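Local coordinates for protein phosphodiesterase (Candida albicans, PDB 6CPU) that is a phosphodiesterase of the HD superfamily, a largely helical protein that carries a zinc ion and a magnesium ion, at residues 3-8 and 44-49; 12-17 and 111-116; 287-292 and 549-554; 305-310 and 555-560. All coordinates share one frame; numbering follows the deposited sequence.

In the fold
From the N terminus, strand 2-6 enters contact 1 first, and the loop it closes on strand 46-49 holds strand 16-21 and helix 25-34. Contact 2 opens inside that loop and closes beyond it on helix 110-124, so the two cross; they touch, Val4 and Val47 packing on Ile12, and together tie a parallel sheet to a helix over one face. Some 48 to 55 Å away between centres, across the chain's centre, contacts 3 and 4 span more than 240 residues each. They also cross: 287-292 and 305-310 meet 549-554 and 555-560 in the same order, fastening helix 276-292 and the loop after it to the C-terminal helix 552-569.

Contact 1: 3-8 and 44-49; sequences EVLSLV and VPIVII
Glu3 to Ser6 run alongside Ile46 to Ile49 as neighbouring parallel strands, and five backbone hydrogen bonds join them. Pro45 O receives Glu3 N at 3.0 Å; Glu3 O then takes Val47 N, and Val47 O takes Leu5 N in the straightest bond of the set, 174° at the hydrogen. Leu5 O accepts Ile49 N, and Ile49 O accepts Leu7 N just past the end of the strand. Glu3 O, Leu5 O and Val47 O each gain a CA-H contact as well, from Ile46 CA, Ile48 CA and Val4 CA. The intervening Val4 and Ser6 pair on their other side with Lys18 and Tyr20 of strand 16-21 and with Phe22 just after it. Among side chains, Ser6 OG, anti to its backbone N (chi1 -179°), gives a 2.6 Å hydrogen bond to Val8 O, which pins the turn leaving the strand. Glu3 carries its OE2 to Lys35 and His31, so its charge is answered outside the pair. Apolar contacts fall on both faces. Beside Val4 and Val47, the Ile49 tip CD1 meets Val4 CG1 at 3.6 Å, while Ile49 CG2 presses on Val8 CG2 at 3.5 Å, tighter than usual. On the other face Leu5 CD1 reaches Ile46 CG2 at 3.7 Å, the two side chains crossing obliquely, beneath helix 25-34. These are the central strands of a four-stranded parallel sheet, and the chain from 16-21 through helix 25-34 into 46-49 is a beta-alpha-beta crossover that steps over strand 2-6.

Contact 2: 12-17 and 111-116; sequences IPQVTD and GKLYQE
Gln14 and Tyr114 are brought together by two different first torsions. In Gln14, CG sits between the backbone N and the carbonyl carbon (chi1 54°), the crowded position; in Tyr114, CG stands anti to the backbone N (chi1 -176°). The Gln14 chain runs on extended, and its OE1 lies 3.6 Å from Tyr114 CD1, with the amide and ring planes 31° apart. The backbone of Gln14 touches the same ring: its O meets Tyr114 CE1 at 3.5 Å, at the edge and near the ring plane. Val15 and Tyr114 slide past each other in opposite directions, with Val15 CG1 3.8 Å from Tyr114 CD1. The other half of the contact is Leu113 CD2, met by Gln14 NE2 at 4.0 Å and, more loosely, by Ile12 CD1 and Val15 CG2. No hydrogen bond crosses between 12-17 and 111-116; the polar work is done within the loop. There Ile12 O is gripped twice, by Thr16 OG1 at 2.7 Å and by Val15 N, from opposite faces of its carbonyl plane, which folds the loop back just ahead of strand 16-21. Backbone bonds of Val15 and Asp17 with Ala2 start the pairing with strand 2-6, and Ile12 packs on Val4 of that strand. Met1 touches both Val15 and Tyr114, whereas Leu113 also rests on Leu101 of strand 100-103, so helix 110-124 joins strand 100-103 to the loop before strand 16-21.

Contact 3: 287-292 and 549-554; sequences FHFLIR and PQLQYT
Arg292 and Tyr553 form the electrostatic part, a cation-pi pair: Arg292 CZ stands 5.0 Å from the centroid of the Tyr553 ring and 17° off its normal. The guanidinium is tilted, its plane 60° from that of the ring, and the extended chain lets CD reach Tyr553 CE2 at 3.4 Å. Glu304 O takes a hydrogen bond from Arg292 NH1, while the buried NE has no partner in the model.

The aromatic part is Phe289 against Tyr553, two side chains crossing at about a right angle. Tyr553 OH lies in the plane of the Phe289 ring at its edge, 3.6 Å from CE1; no hydrogen-bond partner of this buried hydroxyl is modelled. Apolar contacts complete it: Phe289 CD1 with Leu551 CD2 at 4.2 Å and Phe289 CE1 with Thr554 CG2 at 4.0 Å. Gln550 CB rests 3.2 Å from Arg292 O at the C-terminal end of helix 276-292.

Helix 446-462 covers Phe289 and Leu551 through Leu457. With zinc ligands His278 and Asp462 on helices 276-292 and 446-462, this is helix-to-helix packing within the all-helical domain of an HD-type phosphodiesterase, its Phe289 side chain about 12 Å from the zinc ion.

Contact 4: 305-310 and 555-560; sequences DPKLDY and CDIIME
Lys307 lies against two flat carboxylates, those of Asp556 and Glu560, one helical turn apart. Its NZ stands well off the plane of the Asp556 group, 3.6 Å from OD2 and equally close to Asp556 CB, without sitting squarely over it. Glu560 OE2 is 4.0 Å from the same NZ and 3.8 Å from Lys307 CD, the two side chains crossing at about a right angle. Both salt bridges are long, so the three charges make a loose network on the surface, in which each acid would probably steady the ammonium only modestly. Asp556 has a second, weak partner for OD1 in Gln552 NE2. On the loop side, the Asp305 carboxylate takes Lys307 N on the anti side of OD1, 32° out of its plane and 3.0 Å away. That bond closes an Asx turn, laid over a type I beta turn from Asp305 to Leu308, and Lys307 in this turn faces the C-terminal helix 552-569. CG of Lys307 is anti to the carbonyl carbon (chi1 -48°), and the chain beyond is extended, which carries the ammonium across to the helix. Apart from the charges the contact is slight: Ile557 CD1 comes to 4.0 Å from the carbonyl oxygen Pro306 O, and Lys307 CG lies 4.4 Å from Ile557 CG1. Pro306 and Ile557 both rest on Trp218, and further along the loop Asp309 forms a salt bridge with Arg471.

Contact 1: 3-8 and 44-49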
# COMPACT_ATOMS: atom_id res chain seq x y z
N GLU A 3 14.23 21.34 -2.74
CA GLU A 3 15.28 20.55 -2.12
C GLU A 3 16.21 20.15 -3.24
O GLU A 3 15.78 19.54 -4.23
CB GLU A 3 14.71 19.31 -1.42
CG GLU A 3 15.78 18.33 -0.97
CD GLU A 3 15.28 17.28 0.01
OE1 GLU A 3 14.63 17.65 1.00
OE2 GLU A 3 15.54 16.08 -0.20
N VAL A 4 17.50 20.48 -3.11
CA VAL A 4 18.46 20.22 -4.16
C VAL A 4 19.41 19.12 -3.70
O VAL A 4 19.97 19.19 -2.60
CB VAL A 4 19.25 21.49 -4.56
CG1 VAL A 4 20.26 21.16 -5.65
CG2 VAL A 4 18.30 22.59 -5.02
N LEU A 5 19.56 18.10 -4.54
CA LEU A 5 20.41 16.96 -4.28
C LEU A 5 21.45 16.98 -5.37
O LEU A 5 21.10 16.90 -6.55
CB LEU A 5 19.61 15.67 -4.34
CG LEU A 5 18.32 15.64 -3.52
CD1 LEU A 5 17.67 14.28 -3.63
CD2 LEU A 5 18.56 15.97 -2.05
N SER A 6 22.73 17.12 -5.01
CA SER A 6 23.78 17.31 -6.00
C SER A 6 24.91 16.29 -5.92
O SER A 6 25.37 15.91 -4.84
CB SER A 6 24.37 18.71 -5.88
OG SER A 6 25.37 18.89 -6.86
N LEU A 7 25.37 15.88 -7.09
CA LEU A 7 26.53 15.03 -7.23
C LEU A 7 27.75 15.84 -7.66
O LEU A 7 28.83 15.28 -7.84
CB LEU A 7 26.26 13.93 -8.25
CG LEU A 7 25.33 12.81 -7.78
CD1 LEU A 7 24.95 11.89 -8.93
CD2 LEU A 7 25.98 12.01 -6.65
N VAL A 8 27.58 17.15 -7.79
CA VAL A 8 28.60 18.04 -8.34
C VAL A 8 28.65 19.37 -7.58
O VAL A 8 27.85 19.59 -6.67
CB VAL A 8 28.35 18.32 -9.84
CG1 VAL A 8 28.46 17.04 -10.66
CG2 VAL A 8 26.98 18.97 -10.05
N VAL A 44 7.58 19.43 -1.68
CA VAL A 44 8.47 20.41 -2.31
C VAL A 44 9.09 19.76 -3.55
O VAL A 44 9.32 18.54 -3.56
CB VAL A 44 9.60 20.90 -1.36
CG1 VAL A 44 9.02 21.74 -0.23
CG2 VAL A 44 10.41 19.75 -0.80
N PRO A 45 9.36 20.55 -4.59
CA PRO A 45 10.05 19.96 -5.72
C PRO A 45 11.47 19.58 -5.34
O PRO A 45 12.09 20.27 -4.52
CB PRO A 45 10.07 21.06 -6.77
CG PRO A 45 9.10 22.08 -6.31
CD PRO A 45 8.98 21.95 -4.83
N ILE A 46 11.95 18.48 -5.92
CA ILE A 46 13.31 18.02 -5.71
C ILE A 46 14.07 18.19 -7.02
O ILE A 46 13.62 17.73 -8.08
CB ILE A 46 13.36 16.57 -5.23
CG1 ILE A 46 12.74 16.46 -3.83
CG2 ILE A 46 14.80 16.03 -5.25
CD1 ILE A 46 12.53 15.03 -3.37
N VAL A 47 15.23 18.84 -6.94
CA VAL A 47 16.12 19.00 -8.11
C VAL A 47 17.35 18.14 -7.90
O VAL A 47 18.00 18.24 -6.85
CB VAL A 47 16.55 20.47 -8.31
CG1 VAL A 47 17.53 20.58 -9.48
CG2 VAL A 47 15.35 21.37 -8.53
N ILE A 48 17.65 17.27 -8.85
CA ILE A 48 18.88 16.46 -8.80
C ILE A 48 19.86 16.97 -9.87
O ILE A 48 19.52 17.04 -11.04
CB ILE A 48 18.61 14.96 -8.98
CG1 ILE A 48 17.62 14.47 -7.91
CG2 ILE A 48 19.90 14.16 -8.87
CD1 ILE A 48 17.26 13.01 -8.03
N ILE A 49 21.07 17.31 -9.43
CA ILE A 49 22.12 17.82 -10.32
C ILE A 49 23.14 16.72 -10.56
O ILE A 49 23.83 16.29 -9.63
CB ILE A 49 22.80 19.08 -9.74
CG1 ILE A 49 21.75 20.08 -9.25
CG2 ILE A 49 23.69 19.74 -10.81
CD1 ILE A 49 22.33 21.31 -8.58

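Contact 2: 12-17 and 111-116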
# COMPACT_ATOMS: atom_id res chain seq x y z
N ILE A 12 22.54 26.43 -7.31
CA ILE A 12 21.44 27.11 -8.00
C ILE A 12 20.61 27.84 -6.95
O ILE A 12 19.44 27.51 -6.74
CB ILE A 12 20.56 26.14 -8.83
CG1 ILE A 12 20.11 24.93 -8.00
CG2 ILE A 12 21.32 25.64 -10.05
CD1 ILE A 12 19.15 24.01 -8.73
N PRO A 13 21.20 28.85 -6.28
CA PRO A 13 20.60 29.42 -5.07
C PRO A 13 19.23 30.07 -5.28
O PRO A 13 18.45 30.15 -4.33
CB PRO A 13 21.62 30.48 -4.62
CG PRO A 13 22.42 30.79 -5.84
CD PRO A 13 22.47 29.52 -6.64
N GLN A 14 18.96 30.54 -6.49
CA GLN A 14 17.67 31.18 -6.81
C GLN A 14 16.46 30.29 -6.52
O GLN A 14 15.39 30.80 -6.22
CB GLN A 14 17.63 31.63 -8.28
CG GLN A 14 17.96 30.54 -9.30
CD GLN A 14 17.26 30.72 -10.64
OE1 GLN A 14 16.54 31.69 -10.86
NE2 GLN A 14 17.48 29.77 -11.55
N VAL A 15 16.65 28.97 -6.61
CA VAL A 15 15.56 28.00 -6.38
C VAL A 15 15.75 27.11 -5.15
O VAL A 15 14.88 26.29 -4.85
CB VAL A 15 15.34 27.10 -7.62
CG1 VAL A 15 14.93 27.94 -8.83
CG2 VAL A 15 16.57 26.27 -7.95
N THR A 16 16.86 27.28 -4.43
CA THR A 16 17.25 26.35 -3.37
C THR A 16 16.76 26.75 -1.97
O THR A 16 17.01 27.86 -1.52
CB THR A 16 18.78 26.21 -3.32
OG1 THR A 16 19.28 25.83 -4.61
CG2 THR A 16 19.20 25.16 -2.30
N ASP A 17 16.05 25.84 -1.30
CA ASP A 17 15.75 25.96 0.14
C ASP A 17 16.82 25.21 0.94
O ASP A 17 17.35 25.73 1.92
CB ASP A 17 14.37 25.36 0.46
CG ASP A 17 14.03 25.42 1.96
OD1 ASP A 17 14.46 26.37 2.65
OD2 ASP A 17 13.32 24.51 2.45
N GLY A 111 15.37 30.99 -16.34
CA GLY A 111 13.98 31.42 -16.38
C GLY A 111 13.02 30.25 -16.43
O GLY A 111 11.99 30.26 -15.75
N LYS A 112 13.35 29.24 -17.24
CA LYS A 112 12.55 28.02 -17.34
C LYS A 112 12.60 27.24 -16.02
O LYS A 112 11.57 26.82 -15.51
CB LYS A 112 13.03 27.14 -18.49
CG LYS A 112 12.03 26.06 -18.90
CD LYS A 112 12.71 24.85 -19.52
CE LYS A 112 13.26 25.15 -20.91
NZ LYS A 112 14.18 24.09 -21.39
N LEU A 113 13.81 27.07 -15.48
CA LEU A 113 14.01 26.32 -14.23
C LEU A 113 13.24 26.93 -13.07
O LEU A 113 12.52 26.24 -12.36
CB LEU A 113 15.50 26.24 -13.88
CG LEU A 113 15.87 25.52 -12.58
CD1 LEU A 113 15.64 24.02 -12.71
CD2 LEU A 113 17.31 25.81 -12.18
N TYR A 114 13.40 28.24 -12.87
CA TYR A 114 12.72 28.93 -11.77
C TYR A 114 11.19 28.84 -11.90
O TYR A 114 10.50 28.58 -10.92
CB TYR A 114 13.17 30.40 -11.71
CG TYR A 114 12.60 31.16 -10.54
CD1 TYR A 114 13.33 31.30 -9.36
CD2 TYR A 114 11.33 31.71 -10.59
CE1 TYR A 114 12.81 31.98 -8.28
CE2 TYR A 114 10.80 32.39 -9.51
CZ TYR A 114 11.55 32.53 -8.36
OH TYR A 114 11.03 33.20 -7.28
N GLN A 115 10.69 29.07 -13.12
CA GLN A 115 9.25 29.03 -13.41
C GLN A 115 8.68 27.63 -13.16
O GLN A 115 7.63 27.47 -12.53
CB GLN A 115 9.00 29.45 -14.86
CG GLN A 115 7.54 29.65 -15.23
CD GLN A 115 6.83 28.36 -15.62
OE1 GLN A 115 7.42 27.46 -16.21
NE2 GLN A 115 5.54 28.28 -15.29
N GLU A 116 9.38 26.62 -13.67
CA GLU A 116 9.01 25.23 -13.49
C GLU A 116 8.95 24.85 -12.00
O GLU A 116 7.97 24.28 -11.54
CB GLU A 116 10.02 24.35 -14.23
CG GLU A 116 9.44 23.07 -14.80
CD GLU A 116 10.38 22.36 -15.77
OE1 GLU A 116 11.14 23.05 -16.48
OE2 GLU A 116 10.34 21.11 -15.82

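Contact 3: 287-292 and 549-554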
# COMPACT_ATOMS: atom_id res chain seq x y z
N PHE A 287 -2.98 -12.74 6.47
CA PHE A 287 -1.99 -13.62 7.10
C PHE A 287 -2.63 -14.42 8.25
O PHE A 287 -2.49 -15.64 8.31
CB PHE A 287 -0.82 -12.78 7.61
CG PHE A 287 0.39 -13.57 7.98
CD1 PHE A 287 1.12 -14.22 7.00
CD2 PHE A 287 0.83 -13.63 9.29
CE1 PHE A 287 2.26 -14.94 7.32
CE2 PHE A 287 1.98 -14.34 9.62
CZ PHE A 287 2.69 -15.01 8.64
N HIS A 288 -3.37 -13.74 9.12
CA HIS A 288 -4.08 -14.43 10.21
C HIS A 288 -5.16 -15.38 9.71
O HIS A 288 -5.23 -16.53 10.18
CB HIS A 288 -4.64 -13.44 11.23
CG HIS A 288 -3.68 -13.09 12.32
ND1 HIS A 288 -3.92 -13.40 13.65
CD2 HIS A 288 -2.47 -12.48 12.28
CE1 HIS A 288 -2.90 -12.99 14.38
NE2 HIS A 288 -2.01 -12.42 13.58
N PHE A 289 -5.98 -14.94 8.74
CA PHE A 289 -6.98 -15.83 8.13
C PHE A 289 -6.33 -17.12 7.65
O PHE A 289 -6.81 -18.21 7.96
CB PHE A 289 -7.71 -15.16 6.95
CG PHE A 289 -8.54 -13.95 7.31
CD1 PHE A 289 -8.93 -13.69 8.62
CD2 PHE A 289 -8.96 -13.08 6.31
CE1 PHE A 289 -9.71 -12.59 8.93
CE2 PHE A 289 -9.74 -11.98 6.62
CZ PHE A 289 -10.11 -11.72 7.92
N LEU A 290 -5.25 -16.99 6.89
CA LEU A 290 -4.57 -18.14 6.32
C LEU A 290 -3.97 -19.09 7.37
O LEU A 290 -3.95 -20.30 7.16
CB LEU A 290 -3.49 -17.67 5.34
CG LEU A 290 -4.05 -17.04 4.06
CD1 LEU A 290 -3.03 -16.10 3.42
CD2 LEU A 290 -4.48 -18.12 3.08
N ILE A 291 -3.48 -18.54 8.48
CA ILE A 291 -2.98 -19.39 9.57
C ILE A 291 -4.15 -20.17 10.18
O ILE A 291 -4.10 -21.39 10.26
CB ILE A 291 -2.25 -18.58 10.65
CG1 ILE A 291 -0.90 -18.11 10.11
CG2 ILE A 291 -2.04 -19.43 11.91
CD1 ILE A 291 -0.37 -16.89 10.81
N ARG A 292 -5.19 -19.45 10.57
CA ARG A 292 -6.35 -20.08 11.21
C ARG A 292 -7.10 -21.05 10.29
O ARG A 292 -7.83 -21.91 10.77
CB ARG A 292 -7.28 -19.00 11.77
CG ARG A 292 -6.64 -18.22 12.90
CD ARG A 292 -7.66 -17.39 13.65
NE ARG A 292 -7.06 -16.42 14.57
CZ ARG A 292 -6.60 -16.70 15.79
NH1 ARG A 292 -6.64 -17.94 16.27
NH2 ARG A 292 -6.08 -15.73 16.53
N PRO A 549 -15.54 -22.17 8.91
CA PRO A 549 -15.80 -22.10 10.36
C PRO A 549 -14.72 -21.40 11.19
O PRO A 549 -15.04 -20.73 12.17
CB PRO A 549 -15.87 -23.57 10.78
CG PRO A 549 -16.28 -24.31 9.55
CD PRO A 549 -15.80 -23.51 8.37
N GLN A 550 -13.46 -21.55 10.79
CA GLN A 550 -12.33 -21.03 11.58
C GLN A 550 -12.30 -19.50 11.73
O GLN A 550 -11.62 -18.98 12.61
CB GLN A 550 -11.00 -21.51 11.02
CG GLN A 550 -10.84 -23.02 10.94
CD GLN A 550 -11.08 -23.58 9.56
OE1 GLN A 550 -12.06 -23.23 8.89
NE2 GLN A 550 -10.19 -24.46 9.11
N LEU A 551 -13.03 -18.78 10.87
CA LEU A 551 -13.06 -17.32 10.93
C LEU A 551 -14.23 -16.76 11.73
O LEU A 551 -14.45 -15.54 11.73
CB LEU A 551 -13.04 -16.74 9.50
CG LEU A 551 -12.07 -17.41 8.52
CD1 LEU A 551 -12.09 -16.68 7.18
CD2 LEU A 551 -10.65 -17.47 9.07
N GLN A 552 -14.96 -17.63 12.45
CA GLN A 552 -16.13 -17.21 13.23
C GLN A 552 -15.78 -16.09 14.22
O GLN A 552 -16.61 -15.22 14.49
CB GLN A 552 -16.75 -18.42 13.96
CG GLN A 552 -17.95 -18.12 14.86
CD GLN A 552 -19.16 -17.61 14.09
OE1 GLN A 552 -19.42 -18.03 12.96
NE2 GLN A 552 -19.91 -16.71 14.70
N TYR A 553 -14.56 -16.11 14.74
CA TYR A 553 -14.12 -15.09 15.69
C TYR A 553 -14.32 -13.66 15.17
O TYR A 553 -14.55 -12.74 15.96
CB TYR A 553 -12.66 -15.32 16.09
CG TYR A 553 -11.64 -14.88 15.05
CD1 TYR A 553 -11.11 -13.60 15.09
CD2 TYR A 553 -11.23 -15.74 14.05
CE1 TYR A 553 -10.18 -13.19 14.14
CE2 TYR A 553 -10.30 -15.34 13.10
CZ TYR A 553 -9.77 -14.06 13.16
OH TYR A 553 -8.84 -13.65 12.22
N THR A 554 -14.26 -13.48 13.84
CA THR A 554 -14.51 -12.16 13.24
C THR A 554 -15.94 -11.71 13.50
O THR A 554 -16.17 -10.57 13.91
CB THR A 554 -14.22 -12.13 11.73
OG1 THR A 554 -14.97 -13.16 11.06
CG2 THR A 554 -12.74 -12.33 11.46

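Contact 4: 305-310 and 555-560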
# COMPACT_ATOMS: atom_id res chain seq x y z
N ASP A 305 -5.45 -16.27 20.92
CA ASP A 305 -6.72 -15.64 21.26
C ASP A 305 -6.88 -14.30 20.54
O ASP A 305 -6.24 -13.32 20.92
CB ASP A 305 -6.82 -15.44 22.78
CG ASP A 305 -8.20 -14.97 23.23
OD1 ASP A 305 -8.98 -14.41 22.43
OD2 ASP A 305 -8.50 -15.15 24.43
N PRO A 306 -7.77 -14.25 19.54
CA PRO A 306 -7.86 -13.04 18.71
C PRO A 306 -8.49 -11.84 19.42
O PRO A 306 -8.40 -10.72 18.91
CB PRO A 306 -8.73 -13.48 17.54
CG PRO A 306 -9.62 -14.53 18.12
CD PRO A 306 -8.78 -15.25 19.15
N LYS A 307 -9.12 -12.05 20.57
CA LYS A 307 -9.86 -10.98 21.24
C LYS A 307 -8.96 -10.14 22.15
O LYS A 307 -9.36 -9.07 22.61
CB LYS A 307 -11.06 -11.57 22.01
CG LYS A 307 -11.86 -12.54 21.16
CD LYS A 307 -13.17 -13.02 21.78
CE LYS A 307 -13.69 -14.22 20.99
NZ LYS A 307 -15.15 -14.47 21.15
N LEU A 308 -7.73 -10.61 22.38
CA LEU A 308 -6.79 -9.91 23.26
C LEU A 308 -6.32 -8.61 22.63
O LEU A 308 -6.18 -8.52 21.41
CB LEU A 308 -5.57 -10.78 23.56
CG LEU A 308 -5.82 -12.08 24.33
CD1 LEU A 308 -4.54 -12.88 24.46
CD2 LEU A 308 -6.39 -11.77 25.71
N ASP A 309 -6.08 -7.60 23.46
CA ASP A 309 -5.47 -6.36 22.99
C ASP A 309 -3.97 -6.58 22.81
O ASP A 309 -3.44 -7.62 23.22
CB ASP A 309 -5.73 -5.22 23.98
CG ASP A 309 -5.72 -3.85 23.32
OD1 ASP A 309 -5.38 -3.74 22.12
OD2 ASP A 309 -6.05 -2.87 24.00
N TYR A 310 -3.28 -5.63 22.18
CA TYR A 310 -1.84 -5.73 21.96
C TYR A 310 -1.02 -5.51 23.23
O TYR A 310 -1.18 -4.51 23.93
CB TYR A 310 -1.39 -4.72 20.90
CG TYR A 310 0.11 -4.67 20.70
CD1 TYR A 310 0.80 -5.78 20.23
CD2 TYR A 310 0.83 -3.52 21.00
CE1 TYR A 310 2.17 -5.74 20.04
CE2 TYR A 310 2.20 -3.47 20.81
CZ TYR A 310 2.86 -4.58 20.33
OH TYR A 310 4.22 -4.52 20.15
N CYS A 555 -16.90 -12.60 13.28
CA CYS A 555 -18.30 -12.31 13.60
C CYS A 555 -18.49 -12.00 15.10
O CYS A 555 -19.26 -11.11 15.46
CB CYS A 555 -19.19 -13.48 13.19
SG CYS A 555 -18.92 -14.06 11.50
N ASP A 556 -17.76 -12.72 15.96
CA ASP A 556 -17.84 -12.50 17.41
C ASP A 556 -17.41 -11.09 17.79
O ASP A 556 -18.07 -10.45 18.61
CB ASP A 556 -16.98 -13.52 18.17
CG ASP A 556 -17.41 -14.96 17.93
OD1 ASP A 556 -18.57 -15.18 17.53
OD2 ASP A 556 -16.58 -15.87 18.14
N ILE A 557 -16.32 -10.60 17.18
CA ILE A 557 -15.81 -9.26 17.49
C ILE A 557 -16.69 -8.17 16.88
O ILE A 557 -16.89 -7.12 17.50
CB ILE A 557 -14.33 -9.07 17.07
CG1 ILE A 557 -13.43 -10.05 17.84
CG2 ILE A 557 -13.88 -7.65 17.33
CD1 ILE A 557 -12.02 -10.17 17.29
N ILE A 558 -17.20 -8.39 15.67
CA ILE A 558 -18.15 -7.44 15.06
C ILE A 558 -19.33 -7.19 16.00
O ILE A 558 -19.70 -6.04 16.24
CB ILE A 558 -18.68 -7.93 13.70
CG1 ILE A 558 -17.57 -7.91 12.65
CG2 ILE A 558 -19.83 -7.04 13.23
CD1 ILE A 558 -17.85 -8.80 11.46
N MET A 559 -19.91 -8.26 16.53
CA MET A 559 -21.05 -8.13 17.44
C MET A 559 -20.66 -7.36 18.71
O MET A 559 -21.33 -6.40 19.07
CB MET A 559 -21.62 -9.51 17.81
CG MET A 559 -22.98 -9.45 18.49
SD MET A 559 -24.30 -8.87 17.40
CE MET A 559 -24.71 -10.40 16.55
N GLU A 560 -19.56 -7.76 19.35
CA GLU A 560 -19.06 -7.05 20.54
C GLU A 560 -18.88 -5.56 20.27
O GLU A 560 -19.32 -4.71 21.06
CB GLU A 560 -17.74 -7.66 21.02
CG GLU A 560 -17.87 -9.04 21.65
CD GLU A 560 -16.56 -9.57 22.20
OE1 GLU A 560 -15.93 -8.86 23.01
OE2 GLU A 560 -16.17 -10.70 21.83